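Local atomic coordinates of putative nitroreductase (Thermotoga maritima, PDB entry 1VKW), a protein that probably acts as an oxidoreductase of the nitroreductase-like, FMN-dependent type, although its substrate and reaction are not established. Residues E17-R22 / T152-S157; D39-L44 / E85-F90; K51-K56 / L77-F82; R128-F133 / I148-I153; C174-R179 / E209-L214. All coordinates share one frame; numbering follows the deposited sequence.

In the fold
Helix 15-21 is the first helix of the chain, and interaction 1 joins its end to the end of helix 143-153, closing a loop of 129 residues. Interaction 2 nests inside that loop, setting the end of helix 35-43 against the long helix 74-93; interaction 3, nested in turn within interaction 2, lays the segment 51-56 on an earlier part of the same helix, and the two contacts touch where Ile87 CD1 meets Trp55 CD2. Interaction 4 closes a short loop onto helix 143-153 and shares Thr152 and Ile153 with interaction 1. Interaction 5 follows in series, pairing strands 172-176 and 211-215; it meets helix 143-153 through Ile175 and Thr152, and helix 74-93 through Tyr212 and Val78.

Interaction 1 of 5, residues E17-R22 / T152-S157; sequences EAIENR and TILAPS. With SO4 (sulfate ion), chain C.
Arg22 and Leu154 are joined by a hydrogen bond from NH2 of Arg22 to O of Leu154, 3.0 Å long with an N-H...O angle of 160°; the acceptor lies close to the guanidinium plane, and the donor is nearly in line with the C=O bond. A water completes the polar link, donating to O of Ile19 and O of Leu154 and accepting from Arg22 NE at 2.8 Å. At the guanidinium edge, NH1 and NH2 also bond to O3 of a sulfate, probably from the crystallisation liquor, the NH1-O3 distance being 3.0 Å. Ser24 and Arg127 hold the same ion. The contact thus brings the ends of helices 15-21 and 143-153 together in the buried interior, with Glu85 of helix 74-93 beside Arg22 and Pro156. Two packing contacts accompany the bonds. Pro156 CD lies over one guanidinium face, 3.5 Å from Arg22 NE and offset toward the rim. The apolar pair is Ile19 CG2, anti to its backbone N, with Leu154 CB at 3.8 Å, the two side chains crossing at about a right angle.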
# COMPACT_ATOMS: atom_id res chain seq x y z
N GLU A 17 -8.77 -0.00 -8.95
CA GLU A 17 -9.94 0.40 -8.18
C GLU A 17 -9.61 0.42 -6.69
O GLU A 17 -10.01 1.34 -5.98
CB GLU A 17 -11.12 -0.52 -8.52
CG GLU A 17 -11.53 -0.40 -9.98
CD GLU A 17 -12.46 -1.49 -10.48
OE1 GLU A 17 -12.46 -2.61 -9.92
OE2 GLU A 17 -13.19 -1.23 -11.46
N ALA A 18 -8.84 -0.55 -6.21
CA ALA A 18 -8.40 -0.57 -4.80
C ALA A 18 -7.57 0.66 -4.44
O ALA A 18 -7.80 1.28 -3.40
CB ALA A 18 -7.61 -1.83 -4.51
N ILE A 19 -6.59 1.01 -5.28
CA ILE A 19 -5.79 2.20 -5.04
C ILE A 19 -6.67 3.45 -5.04
O ILE A 19 -6.55 4.31 -4.17
CB ILE A 19 -4.64 2.33 -6.08
CG1 ILE A 19 -3.60 1.22 -5.86
CG2 ILE A 19 -3.97 3.72 -5.98
CD1 ILE A 19 -2.59 1.03 -7.02
N GLU A 20 -7.56 3.55 -6.02
CA GLU A 20 -8.42 4.73 -6.15
C GLU A 20 -9.45 4.81 -5.02
O GLU A 20 -9.85 5.90 -4.63
CB GLU A 20 -9.13 4.75 -7.51
CG GLU A 20 -9.55 6.15 -7.93
CD GLU A 20 -10.58 6.18 -9.05
OE1 GLU A 20 -10.72 5.17 -9.78
OE2 GLU A 20 -11.24 7.22 -9.20
N ASN A 21 -9.88 3.66 -4.49
CA ASN A 21 -10.86 3.65 -3.38
C ASN A 21 -10.24 3.63 -1.98
O ASN A 21 -10.97 3.62 -0.99
CB ASN A 21 -11.82 2.48 -3.53
CG ASN A 21 -12.81 2.67 -4.65
OD1 ASN A 21 -13.35 3.76 -4.84
ND2 ASN A 21 -13.08 1.60 -5.39
N ARG A 22 -8.92 3.60 -1.90
CA ARG A 22 -8.25 3.62 -0.60
C ARG A 22 -8.16 5.04 -0.07
O ARG A 22 -7.53 5.89 -0.70
CB ARG A 22 -6.84 3.04 -0.68
CG ARG A 22 -6.16 2.93 0.71
CD ARG A 22 -4.71 3.32 0.75
NE ARG A 22 -4.42 4.61 0.13
CZ ARG A 22 -4.58 5.81 0.70
NH1 ARG A 22 -5.06 5.93 1.93
NH2 ARG A 22 -4.27 6.91 0.02
N THR A 152 0.84 5.44 -8.15
CA THR A 152 1.85 5.56 -7.10
C THR A 152 1.64 6.82 -6.24
O THR A 152 1.77 6.75 -5.02
CB THR A 152 3.28 5.57 -7.73
OG1 THR A 152 3.50 4.34 -8.45
CG2 THR A 152 4.37 5.61 -6.68
N ILE A 153 1.31 7.95 -6.89
CA ILE A 153 1.06 9.24 -6.20
C ILE A 153 -0.15 9.18 -5.27
O ILE A 153 -0.23 9.94 -4.31
CB ILE A 153 0.85 10.41 -7.23
CG1 ILE A 153 2.11 10.66 -8.07
CG2 ILE A 153 0.41 11.72 -6.53
CD1 ILE A 153 3.38 10.44 -7.34
N LEU A 154 -1.10 8.30 -5.56
CA LEU A 154 -2.26 8.14 -4.68
C LEU A 154 -1.93 7.37 -3.40
O LEU A 154 -2.80 7.20 -2.55
CB LEU A 154 -3.43 7.48 -5.43
CG LEU A 154 -3.93 8.30 -6.64
CD1 LEU A 154 -4.92 7.53 -7.46
CD2 LEU A 154 -4.51 9.65 -6.21
N ALA A 155 -0.69 6.90 -3.25
CA ALA A 155 -0.27 6.21 -2.04
C ALA A 155 -0.42 7.13 -0.84
O ALA A 155 -0.31 8.35 -0.98
CB ALA A 155 1.19 5.74 -2.15
N PRO A 156 -0.67 6.56 0.34
CA PRO A 156 -0.67 7.34 1.55
C PRO A 156 0.77 7.59 1.98
O PRO A 156 1.69 6.89 1.54
CB PRO A 156 -1.39 6.45 2.55
CG PRO A 156 -1.04 5.06 2.11
CD PRO A 156 -0.96 5.14 0.61
N SER A 157 0.95 8.61 2.81
CA SER A 157 2.25 8.90 3.40
C SER A 157 2.01 9.57 4.74
O SER A 157 1.01 10.27 4.91
CB SER A 157 3.07 9.80 2.47
OG SER A 157 2.40 11.01 2.16
S SO4 C . -5.28 9.91 2.12
O1 SO4 C . -4.76 11.10 2.77
O2 SO4 C . -5.29 10.11 0.69
O3 SO4 C . -4.46 8.78 2.51
O4 SO4 C . -6.66 9.67 2.55
O HOH W 1 -4.29 4.89 -2.62

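Interaction 2 of 5, residues D39-L44 / E85-F90; sequences DDIENL and EQIVLF
Helix segments 39-43 and 85-90 pass each other 10.9 Å apart at an angle of 134° between their N-to-C directions, with Ile41 and Ile87 nearest by CA. Phe90 bridges much of this separation. Its CG stands anti to the backbone N (chi1 172°), and the ring beyond reaches the turn of Asp40 and Ile41. Leu44 CD1 lies over a face of that ring, 4.2 Å from the centroid and 27° off the normal, a CH-pi contact. The other methyl, Leu44 CD2, packs on Phe90 CB at 3.5 Å, so both branches of the leucine meet the same side chain as the two slide past each other in opposite directions. At the ring edge, Asp40 CB lies in plane, 3.9 Å from Phe90 CZ; the carboxylate of Asp40 forms a salt bridge with Arg36. Ile41 CG1 approaches Phe90 CE2 at 4.1 Å. No hydrogen bond crosses the contact. Ile66 of strand 64-67 touches both Ile41 and Ile87, making this apolar packing of the end of helix 35-43 against helix 74-93 in an alpha+beta fold, with a sheet strand at the interface.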
# COMPACT_ATOMS: atom_id res chain seq x y z
N ASP A 39 -8.51 -14.80 8.87
CA ASP A 39 -8.17 -15.89 7.95
C ASP A 39 -7.83 -15.34 6.56
O ASP A 39 -6.80 -15.70 5.98
CB ASP A 39 -9.32 -16.90 7.83
CG ASP A 39 -9.57 -17.68 9.11
OD1 ASP A 39 -8.78 -17.54 10.08
OD2 ASP A 39 -10.53 -18.47 9.24
N ASP A 40 -8.70 -14.47 6.05
CA ASP A 40 -8.51 -13.88 4.73
C ASP A 40 -7.16 -13.16 4.61
O ASP A 40 -6.46 -13.31 3.61
CB ASP A 40 -9.66 -12.91 4.41
CG ASP A 40 -10.98 -13.62 4.15
OD1 ASP A 40 -11.09 -14.83 4.41
OD2 ASP A 40 -11.97 -13.02 3.69
N ILE A 41 -6.79 -12.39 5.63
CA ILE A 41 -5.51 -11.67 5.65
C ILE A 41 -4.34 -12.65 5.64
O ILE A 41 -3.37 -12.46 4.91
CB ILE A 41 -5.41 -10.74 6.88
CG1 ILE A 41 -6.43 -9.61 6.77
CG2 ILE A 41 -4.01 -10.14 7.00
CD1 ILE A 41 -6.78 -9.00 8.11
N GLU A 42 -4.43 -13.68 6.47
CA GLU A 42 -3.36 -14.67 6.58
C GLU A 42 -3.11 -15.45 5.28
O GLU A 42 -1.98 -15.83 4.99
CB GLU A 42 -3.63 -15.63 7.75
CG GLU A 42 -3.51 -14.95 9.11
CD GLU A 42 -3.39 -15.93 10.26
OE1 GLU A 42 -4.13 -16.94 10.27
OE2 GLU A 42 -2.55 -15.68 11.15
N ASN A 43 -4.17 -15.64 4.50
CA ASN A 43 -4.05 -16.32 3.21
C ASN A 43 -3.52 -15.41 2.09
O ASN A 43 -3.07 -15.91 1.05
CB ASN A 43 -5.40 -16.90 2.79
CG ASN A 43 -5.27 -18.20 2.03
OD1 ASN A 43 -5.42 -18.24 0.81
ND2 ASN A 43 -4.96 -19.28 2.74
N LEU A 44 -3.60 -14.10 2.28
CA LEU A 44 -3.15 -13.14 1.28
C LEU A 44 -1.71 -13.46 0.90
O LEU A 44 -0.85 -13.57 1.77
CB LEU A 44 -3.25 -11.70 1.81
CG LEU A 44 -2.72 -10.57 0.91
CD1 LEU A 44 -3.48 -10.50 -0.41
CD2 LEU A 44 -2.80 -9.21 1.64
N GLU A 85 1.36 -1.92 2.85
CA GLU A 85 0.44 -1.35 1.88
C GLU A 85 -0.24 -2.43 1.03
O GLU A 85 -1.38 -2.26 0.62
CB GLU A 85 1.12 -0.28 1.02
CG GLU A 85 0.19 0.49 0.09
CD GLU A 85 -0.84 1.38 0.78
OE1 GLU A 85 -0.88 1.44 2.02
OE2 GLU A 85 -1.62 2.05 0.06
N GLN A 86 0.43 -3.57 0.80
CA GLN A 86 -0.23 -4.71 0.16
C GLN A 86 -1.45 -5.16 0.97
O GLN A 86 -2.51 -5.44 0.40
CB GLN A 86 0.75 -5.87 -0.03
CG GLN A 86 1.70 -5.65 -1.21
CD GLN A 86 2.74 -6.73 -1.32
OE1 GLN A 86 2.44 -7.83 -1.79
NE2 GLN A 86 3.96 -6.45 -0.87
N ILE A 87 -1.29 -5.20 2.29
CA ILE A 87 -2.39 -5.56 3.19
C ILE A 87 -3.51 -4.51 3.17
O ILE A 87 -4.70 -4.87 3.12
CB ILE A 87 -1.85 -5.79 4.63
CG1 ILE A 87 -0.85 -6.95 4.64
CG2 ILE A 87 -3.00 -6.06 5.59
CD1 ILE A 87 0.03 -7.01 5.89
N VAL A 88 -3.13 -3.24 3.21
CA VAL A 88 -4.08 -2.12 3.12
C VAL A 88 -4.95 -2.24 1.88
O VAL A 88 -6.18 -2.13 1.94
CB VAL A 88 -3.36 -0.74 3.10
CG1 VAL A 88 -4.29 0.38 2.65
CG2 VAL A 88 -2.80 -0.43 4.47
N LEU A 89 -4.30 -2.47 0.75
CA LEU A 89 -5.00 -2.57 -0.52
C LEU A 89 -5.90 -3.79 -0.59
O LEU A 89 -6.96 -3.76 -1.21
CB LEU A 89 -3.99 -2.57 -1.68
CG LEU A 89 -3.30 -1.22 -1.90
CD1 LEU A 89 -2.25 -1.34 -3.01
CD2 LEU A 89 -4.33 -0.12 -2.23
N PHE A 90 -5.48 -4.87 0.05
CA PHE A 90 -6.32 -6.04 0.17
C PHE A 90 -7.57 -5.73 1.01
O PHE A 90 -8.70 -6.08 0.64
CB PHE A 90 -5.53 -7.20 0.78
CG PHE A 90 -6.38 -8.39 1.11
CD1 PHE A 90 -7.09 -9.04 0.11
CD2 PHE A 90 -6.48 -8.84 2.42
CE1 PHE A 90 -7.88 -10.14 0.41
CE2 PHE A 90 -7.27 -9.93 2.72
CZ PHE A 90 -7.98 -10.58 1.71

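Interaction 3 of 5, residues K51-K56 / L77-F82; sequences KKLDWK and LVEYGF
This is a largely buried loop-on-helix contact, in which the irregular segment 51-56, leading into strand 56-58, packs against residues 77-82 of helix 74-93. Tyr80 receives the apolar part. Trp55 CH2 sits over the centre of one tyrosine face, 3.6 Å from Tyr80 CZ, while the planes of the indole six-membered ring and the phenol are inclined at 42° with centroids 4.7 Å apart, neither a parallel stack nor a T-shape. Leu53 CD1 comes to Tyr80 CD1 at 3.5 Å, the two side chains crossing at about a right angle. The phenol hydroxyl is held by hydrogen bonds with Tyr111 O and Ala68 N.

The polar part is centred on Glu79, whose chain bends at chi2 (70°). Its OE1 accepts a weak bond from Lys51 N at 3.5 Å and an ordinary hydrogen bond from Thr50 N, while OE2 accepts from Ile49 N and Gln83 NE2. Several N-H groups therefore grip one buried carboxylate. Gln83 also bonds to Lys51 O, Leu53 N and Trp55 NE1. The arrangement is a connecting loop fastened to a helix by side-chain-to-backbone bonds and aromatic packing, at the entry to the antiparallel sheet that begins with strand 56-58.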
# COMPACT_ATOMS: atom_id res chain seq x y z
N LYS A 51 12.78 -10.19 3.30
CA LYS A 51 12.17 -11.11 4.23
C LYS A 51 10.72 -10.73 4.51
O LYS A 51 10.38 -9.54 4.56
CB LYS A 51 12.98 -11.19 5.53
CG LYS A 51 12.55 -10.23 6.64
CD LYS A 51 13.55 -10.22 7.78
CE LYS A 51 13.10 -9.31 8.92
NZ LYS A 51 11.92 -9.86 9.66
N LYS A 52 9.88 -11.75 4.69
CA LYS A 52 8.47 -11.56 5.02
C LYS A 52 8.40 -11.23 6.49
O LYS A 52 8.97 -11.94 7.31
CB LYS A 52 7.68 -12.84 4.73
CG LYS A 52 6.17 -12.72 4.96
CD LYS A 52 5.43 -14.04 4.70
CE LYS A 52 5.65 -15.06 5.82
NZ LYS A 52 4.81 -16.29 5.67
N LEU A 53 7.70 -10.16 6.84
CA LEU A 53 7.53 -9.79 8.25
C LEU A 53 6.52 -10.69 8.94
O LEU A 53 5.83 -11.47 8.30
CB LEU A 53 7.13 -8.32 8.37
CG LEU A 53 8.17 -7.34 7.83
CD1 LEU A 53 7.72 -5.93 8.12
CD2 LEU A 53 9.56 -7.58 8.42
N ASP A 54 6.47 -10.58 10.27
CA ASP A 54 5.58 -11.38 11.10
C ASP A 54 4.34 -10.56 11.44
O ASP A 54 4.26 -9.92 12.49
CB ASP A 54 6.31 -11.82 12.37
CG ASP A 54 5.54 -12.84 13.17
OD1 ASP A 54 4.43 -13.23 12.74
OD2 ASP A 54 5.96 -13.31 14.25
N TRP A 55 3.37 -10.57 10.53
CA TRP A 55 2.18 -9.74 10.68
C TRP A 55 1.21 -10.29 11.72
O TRP A 55 0.97 -11.50 11.81
CB TRP A 55 1.49 -9.50 9.33
CG TRP A 55 2.33 -8.65 8.45
CD1 TRP A 55 3.15 -9.08 7.45
CD2 TRP A 55 2.49 -7.23 8.52
NE1 TRP A 55 3.78 -8.00 6.87
CE2 TRP A 55 3.40 -6.86 7.51
CE3 TRP A 55 1.93 -6.23 9.33
CZ2 TRP A 55 3.77 -5.52 7.29
CZ3 TRP A 55 2.30 -4.90 9.10
CH2 TRP A 55 3.21 -4.57 8.10
N LYS A 56 0.69 -9.37 12.53
CA LYS A 56 -0.20 -9.68 13.63
C LYS A 56 -1.47 -8.87 13.44
O LYS A 56 -1.43 -7.73 12.95
CB LYS A 56 0.45 -9.30 14.96
CG LYS A 56 1.77 -10.02 15.25
CD LYS A 56 1.59 -11.53 15.27
CE LYS A 56 2.63 -12.20 16.17
NZ LYS A 56 4.02 -11.79 15.84
N LEU A 77 12.40 -0.97 7.15
CA LEU A 77 11.24 -0.08 7.16
C LEU A 77 10.58 0.04 5.78
O LEU A 77 9.36 0.14 5.68
CB LEU A 77 11.61 1.29 7.71
CG LEU A 77 11.81 1.34 9.23
CD1 LEU A 77 12.46 2.65 9.62
CD2 LEU A 77 10.50 1.15 9.98
N VAL A 78 11.38 0.02 4.71
CA VAL A 78 10.84 -0.08 3.34
C VAL A 78 10.00 -1.36 3.22
O VAL A 78 8.89 -1.34 2.68
CB VAL A 78 11.96 -0.03 2.26
CG1 VAL A 78 11.43 -0.35 0.88
CG2 VAL A 78 12.60 1.32 2.22
N GLU A 79 10.53 -2.46 3.77
CA GLU A 79 9.84 -3.74 3.83
C GLU A 79 8.50 -3.60 4.53
O GLU A 79 7.49 -4.11 4.04
CB GLU A 79 10.70 -4.78 4.58
CG GLU A 79 10.30 -6.22 4.34
CD GLU A 79 10.62 -6.68 2.93
OE1 GLU A 79 11.81 -6.93 2.63
OE2 GLU A 79 9.68 -6.79 2.12
N TYR A 80 8.49 -2.91 5.67
CA TYR A 80 7.26 -2.68 6.44
C TYR A 80 6.22 -1.94 5.60
O TYR A 80 5.06 -2.36 5.50
CB TYR A 80 7.56 -1.94 7.75
CG TYR A 80 6.43 -2.06 8.77
CD1 TYR A 80 6.42 -3.09 9.69
CD2 TYR A 80 5.37 -1.15 8.78
CE1 TYR A 80 5.38 -3.22 10.61
CE2 TYR A 80 4.33 -1.27 9.71
CZ TYR A 80 4.35 -2.31 10.62
OH TYR A 80 3.32 -2.45 11.54
N GLY A 81 6.63 -0.84 4.97
CA GLY A 81 5.76 -0.09 4.07
C GLY A 81 5.29 -0.90 2.88
O GLY A 81 4.11 -0.88 2.53
N PHE A 82 6.21 -1.66 2.28
CA PHE A 82 5.92 -2.45 1.08
C PHE A 82 4.88 -3.55 1.35
O PHE A 82 3.88 -3.67 0.64
CB PHE A 82 7.23 -3.05 0.55
CG PHE A 82 7.10 -3.75 -0.78
CD1 PHE A 82 6.87 -3.01 -1.94
CD2 PHE A 82 7.20 -5.13 -0.87
CE1 PHE A 82 6.76 -3.65 -3.18
CE2 PHE A 82 7.07 -5.78 -2.10
CZ PHE A 82 6.85 -5.03 -3.26

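Interaction 4 of 5, residues R128-F133 / I148-I153; sequences RPITSF and IVEMTI
Ile153 and Phe133 make a CH-pi contact: the methyl CD1 of Ile153 lies over one ring face, 3.8 Å from the centroid and 23° off the normal. These side chains reach toward each other tip to tip, and Ile153 CG2 adds a contact with Phe133 CE2 at 3.7 Å. Ser132 OG lies over the opposite face of the ring, offset toward the rim.

Aliphatic packing carries the other half. Ile130 has CG1 anti to the backbone N (chi1 179°), and the methyl beyond, CD1, meets Val149 CG1 at 3.3 Å, tighter than usual for two carbons. The same CD1 touches Glu150 CG at 3.8 Å. Ile166 of strand 165-168 touches Val149 and Ile153.

Hydrogen bonds stay within each segment. Pro129 O accepts from both Ser132 N and Ser132 OG, the latter at 2.7 Å, which ties the short turn together. Likewise Ile148 O takes Thr152 N and Thr152 OG1 from opposite faces of its plane.

Helix 143-153 and the short, loosely formed helical turn of residues 130-133 are thus held by close apolar packing and the CH-pi contact, not by directional polar bonds.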
# COMPACT_ATOMS: atom_id res chain seq x y z
N ARG A 128 -0.01 16.85 -4.48
CA ARG A 128 0.73 17.80 -5.29
C ARG A 128 0.69 17.32 -6.74
O ARG A 128 0.44 16.12 -7.00
CB ARG A 128 2.16 17.93 -4.77
CG ARG A 128 2.19 18.46 -3.33
CD ARG A 128 3.55 18.97 -2.88
NE ARG A 128 4.53 17.91 -2.83
CZ ARG A 128 4.81 17.18 -1.75
NH1 ARG A 128 4.18 17.38 -0.59
NH2 ARG A 128 5.74 16.24 -1.83
N PRO A 129 0.94 18.22 -7.69
CA PRO A 129 0.90 17.88 -9.11
C PRO A 129 1.88 16.77 -9.50
O PRO A 129 2.99 16.71 -8.99
CB PRO A 129 1.26 19.19 -9.80
CG PRO A 129 0.97 20.23 -8.81
CD PRO A 129 1.26 19.64 -7.48
N ILE A 130 1.46 15.90 -10.42
CA ILE A 130 2.29 14.75 -10.79
C ILE A 130 3.68 15.18 -11.23
O ILE A 130 4.66 14.51 -10.91
CB ILE A 130 1.60 13.86 -11.86
CG1 ILE A 130 2.50 12.68 -12.24
CG2 ILE A 130 1.26 14.65 -13.09
CD1 ILE A 130 1.70 11.48 -12.73
N THR A 131 3.76 16.32 -11.92
CA THR A 131 5.05 16.81 -12.43
C THR A 131 5.99 17.20 -11.30
O THR A 131 7.19 17.28 -11.52
CB THR A 131 4.88 18.02 -13.36
OG1 THR A 131 4.06 19.00 -12.71
CG2 THR A 131 4.10 17.65 -14.64
N SER A 132 5.46 17.47 -10.10
CA SER A 132 6.31 17.83 -8.96
C SER A 132 7.07 16.61 -8.41
O SER A 132 8.07 16.75 -7.71
CB SER A 132 5.49 18.51 -7.86
OG SER A 132 4.73 17.58 -7.11
N PHE A 133 6.59 15.42 -8.75
CA PHE A 133 7.21 14.17 -8.33
C PHE A 133 8.19 13.60 -9.35
O PHE A 133 9.15 12.91 -8.99
CB PHE A 133 6.12 13.14 -8.07
CG PHE A 133 5.18 13.52 -6.97
CD1 PHE A 133 5.57 13.38 -5.65
CD2 PHE A 133 3.92 14.00 -7.25
CE1 PHE A 133 4.71 13.72 -4.63
CE2 PHE A 133 3.05 14.34 -6.23
CZ PHE A 133 3.44 14.20 -4.92
N ILE A 148 1.06 4.08 -14.06
CA ILE A 148 1.76 3.60 -12.85
C ILE A 148 2.12 4.77 -11.93
O ILE A 148 1.94 4.67 -10.72
CB ILE A 148 3.02 2.79 -13.19
CG1 ILE A 148 2.63 1.46 -13.86
CG2 ILE A 148 3.81 2.50 -11.94
CD1 ILE A 148 3.76 0.84 -14.63
N VAL A 149 2.61 5.87 -12.50
CA VAL A 149 2.99 7.03 -11.69
C VAL A 149 1.78 7.65 -10.99
O VAL A 149 1.86 8.02 -9.81
CB VAL A 149 3.73 8.10 -12.51
CG1 VAL A 149 4.01 9.34 -11.64
CG2 VAL A 149 5.08 7.56 -12.98
N GLU A 150 0.68 7.77 -11.72
CA GLU A 150 -0.56 8.30 -11.16
C GLU A 150 -1.03 7.45 -9.99
O GLU A 150 -1.46 7.97 -8.96
CB GLU A 150 -1.65 8.37 -12.24
CG GLU A 150 -1.42 9.46 -13.28
CD GLU A 150 -2.29 9.34 -14.52
OE1 GLU A 150 -3.18 8.47 -14.58
OE2 GLU A 150 -2.09 10.16 -15.46
N MSE A 151 -0.96 6.13 -10.15
CA MSE A 151 -1.39 5.21 -9.08
C MSE A 151 -0.45 5.23 -7.89
O MSE A 151 -0.88 5.05 -6.75
CB MSE A 151 -1.48 3.78 -9.62
CG MSE A 151 -2.55 3.57 -10.65
SE MSE A 151 -4.35 3.94 -9.98
CE MSE A 151 -4.51 5.84 -10.62
N THR A 152 0.84 5.44 -8.15
CA THR A 152 1.85 5.56 -7.10
C THR A 152 1.64 6.82 -6.24
O THR A 152 1.77 6.75 -5.02
CB THR A 152 3.28 5.57 -7.73
OG1 THR A 152 3.50 4.34 -8.45
CG2 THR A 152 4.37 5.61 -6.68
N ILE A 153 1.31 7.95 -6.89
CA ILE A 153 1.06 9.24 -6.20
C ILE A 153 -0.15 9.18 -5.27
O ILE A 153 -0.23 9.94 -4.31
CB ILE A 153 0.85 10.41 -7.23
CG1 ILE A 153 2.11 10.66 -8.07
CG2 ILE A 153 0.41 11.72 -6.53
CD1 ILE A 153 3.38 10.44 -7.34

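Interaction 5 of 5, residues C174-R179 / E209-L214; sequences CISSER and EDTYCL
Cys174 and Cys213 form a disulfide directly across two neighbouring antiparallel strands, in a non-hydrogen-bonded pair with an S-S length of 2.1 Å and a chi3 of 106°. Both SG atoms lie anti to their own carbonyl carbons, and the CA atoms are 4.1 Å apart. Two residues further, Ser176 and Thr211 form another non-hydrogen-bonded pair on the same face: Ser176 OG and Thr211 OG1 share a short hydrogen bond of 2.5 Å. Between these pairs, Ile175 and Tyr212 are linked by two backbone bonds, with Ile175 N to Tyr212 O at 3.0 Å and an N-H...O angle of 174°. These are the two central strands, 172-176 and 211-215, of a four-stranded antiparallel sheet. Ile175 and Tyr212 project from the face opposite the disulfide; Tyr212 packs on helices 74-93 and 180-198, its OH hydrogen-bonded to Asp75 OD1. Past the strand, Ser177 N donates to Asp210 O at 3.0 Å; Ser177 OG accepts from Arg179 N in an ST turn and is also hydrogen-bonded to Pro163 O. Glu178 OE1 lies 3.2 Å from Asp210 OD2, like charges that could raise either carboxylate's pKa.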
# COMPACT_ATOMS: atom_id res chain seq x y z
N CYS A 174 12.12 4.32 -10.98
CA CYS A 174 12.87 4.47 -9.73
C CYS A 174 12.18 5.45 -8.80
O CYS A 174 11.80 6.53 -9.23
CB CYS A 174 14.29 4.93 -10.03
SG CYS A 174 15.23 3.75 -11.04
N ILE A 175 12.03 5.06 -7.54
CA ILE A 175 11.47 5.90 -6.50
C ILE A 175 12.53 6.09 -5.41
O ILE A 175 13.05 5.11 -4.87
CB ILE A 175 10.23 5.24 -5.88
CG1 ILE A 175 9.18 4.98 -6.95
CG2 ILE A 175 9.67 6.10 -4.76
CD1 ILE A 175 8.05 4.09 -6.47
N SER A 176 12.83 7.35 -5.11
CA SER A 176 13.75 7.71 -4.03
C SER A 176 13.01 8.49 -2.95
O SER A 176 12.13 9.32 -3.26
CB SER A 176 14.89 8.58 -4.56
OG SER A 176 15.47 8.02 -5.73
N SER A 177 13.36 8.22 -1.70
CA SER A 177 12.81 8.93 -0.54
C SER A 177 13.72 8.79 0.67
O SER A 177 14.38 7.77 0.85
CB SER A 177 11.44 8.35 -0.18
OG SER A 177 10.84 9.10 0.86
N GLU A 178 13.71 9.82 1.52
CA GLU A 178 14.35 9.78 2.84
C GLU A 178 13.50 9.07 3.91
O GLU A 178 13.96 8.89 5.05
CB GLU A 178 14.63 11.21 3.34
CG GLU A 178 15.26 12.18 2.34
CD GLU A 178 16.68 11.80 1.94
OE1 GLU A 178 17.08 10.62 2.08
OE2 GLU A 178 17.40 12.70 1.47
N ARG A 179 12.28 8.69 3.55
CA ARG A 179 11.31 8.10 4.47
C ARG A 179 11.01 6.67 4.04
O ARG A 179 10.18 6.44 3.16
CB ARG A 179 10.01 8.91 4.41
CG ARG A 179 10.19 10.36 4.73
CD ARG A 179 10.64 10.57 6.15
NE ARG A 179 10.90 11.97 6.43
CZ ARG A 179 11.31 12.42 7.60
NH1 ARG A 179 11.53 11.58 8.61
NH2 ARG A 179 11.52 13.72 7.76
N GLU A 209 21.59 4.57 -1.68
CA GLU A 209 21.22 4.74 -0.27
C GLU A 209 19.72 4.82 -0.03
O GLU A 209 19.25 4.37 1.01
CB GLU A 209 21.88 6.00 0.31
CG GLU A 209 23.41 6.02 0.23
CD GLU A 209 24.01 7.33 0.72
OE1 GLU A 209 23.34 8.08 1.48
OE2 GLU A 209 25.18 7.62 0.34
N ASP A 210 18.98 5.41 -0.97
CA ASP A 210 17.57 5.72 -0.71
C ASP A 210 16.66 5.60 -1.93
O ASP A 210 15.64 6.28 -2.02
CB ASP A 210 17.47 7.14 -0.13
CG ASP A 210 17.91 8.21 -1.11
OD1 ASP A 210 18.33 7.91 -2.25
OD2 ASP A 210 17.87 9.42 -0.82
N THR A 211 17.02 4.70 -2.84
CA THR A 211 16.27 4.50 -4.07
C THR A 211 16.00 3.02 -4.26
O THR A 211 16.87 2.19 -3.99
CB THR A 211 17.06 5.03 -5.28
OG1 THR A 211 17.29 6.42 -5.11
CG2 THR A 211 16.23 4.95 -6.60
N TYR A 212 14.80 2.71 -4.72
CA TYR A 212 14.45 1.37 -5.16
C TYR A 212 13.93 1.49 -6.57
O TYR A 212 13.10 2.37 -6.84
CB TYR A 212 13.41 0.74 -4.24
CG TYR A 212 14.01 0.10 -3.01
CD1 TYR A 212 14.40 0.87 -1.93
CD2 TYR A 212 14.21 -1.27 -2.95
CE1 TYR A 212 14.97 0.30 -0.80
CE2 TYR A 212 14.76 -1.86 -1.82
CZ TYR A 212 15.14 -1.07 -0.75
OH TYR A 212 15.71 -1.65 0.37
N CYS A 213 14.44 0.65 -7.46
CA CYS A 213 14.02 0.65 -8.85
C CYS A 213 13.25 -0.61 -9.15
O CYS A 213 13.54 -1.69 -8.63
CB CYS A 213 15.21 0.76 -9.80
SG CYS A 213 16.04 2.37 -9.75
N LEU A 214 12.25 -0.45 -10.00
CA LEU A 214 11.42 -1.53 -10.46
C LEU A 214 11.79 -1.80 -11.90
O LEU A 214 11.65 -0.92 -12.75
CB LEU A 214 9.96 -1.09 -10.39
CG LEU A 214 8.90 -2.15 -10.18
CD1 LEU A 214 9.09 -2.81 -8.83
CD2 LEU A 214 7.53 -1.47 -10.29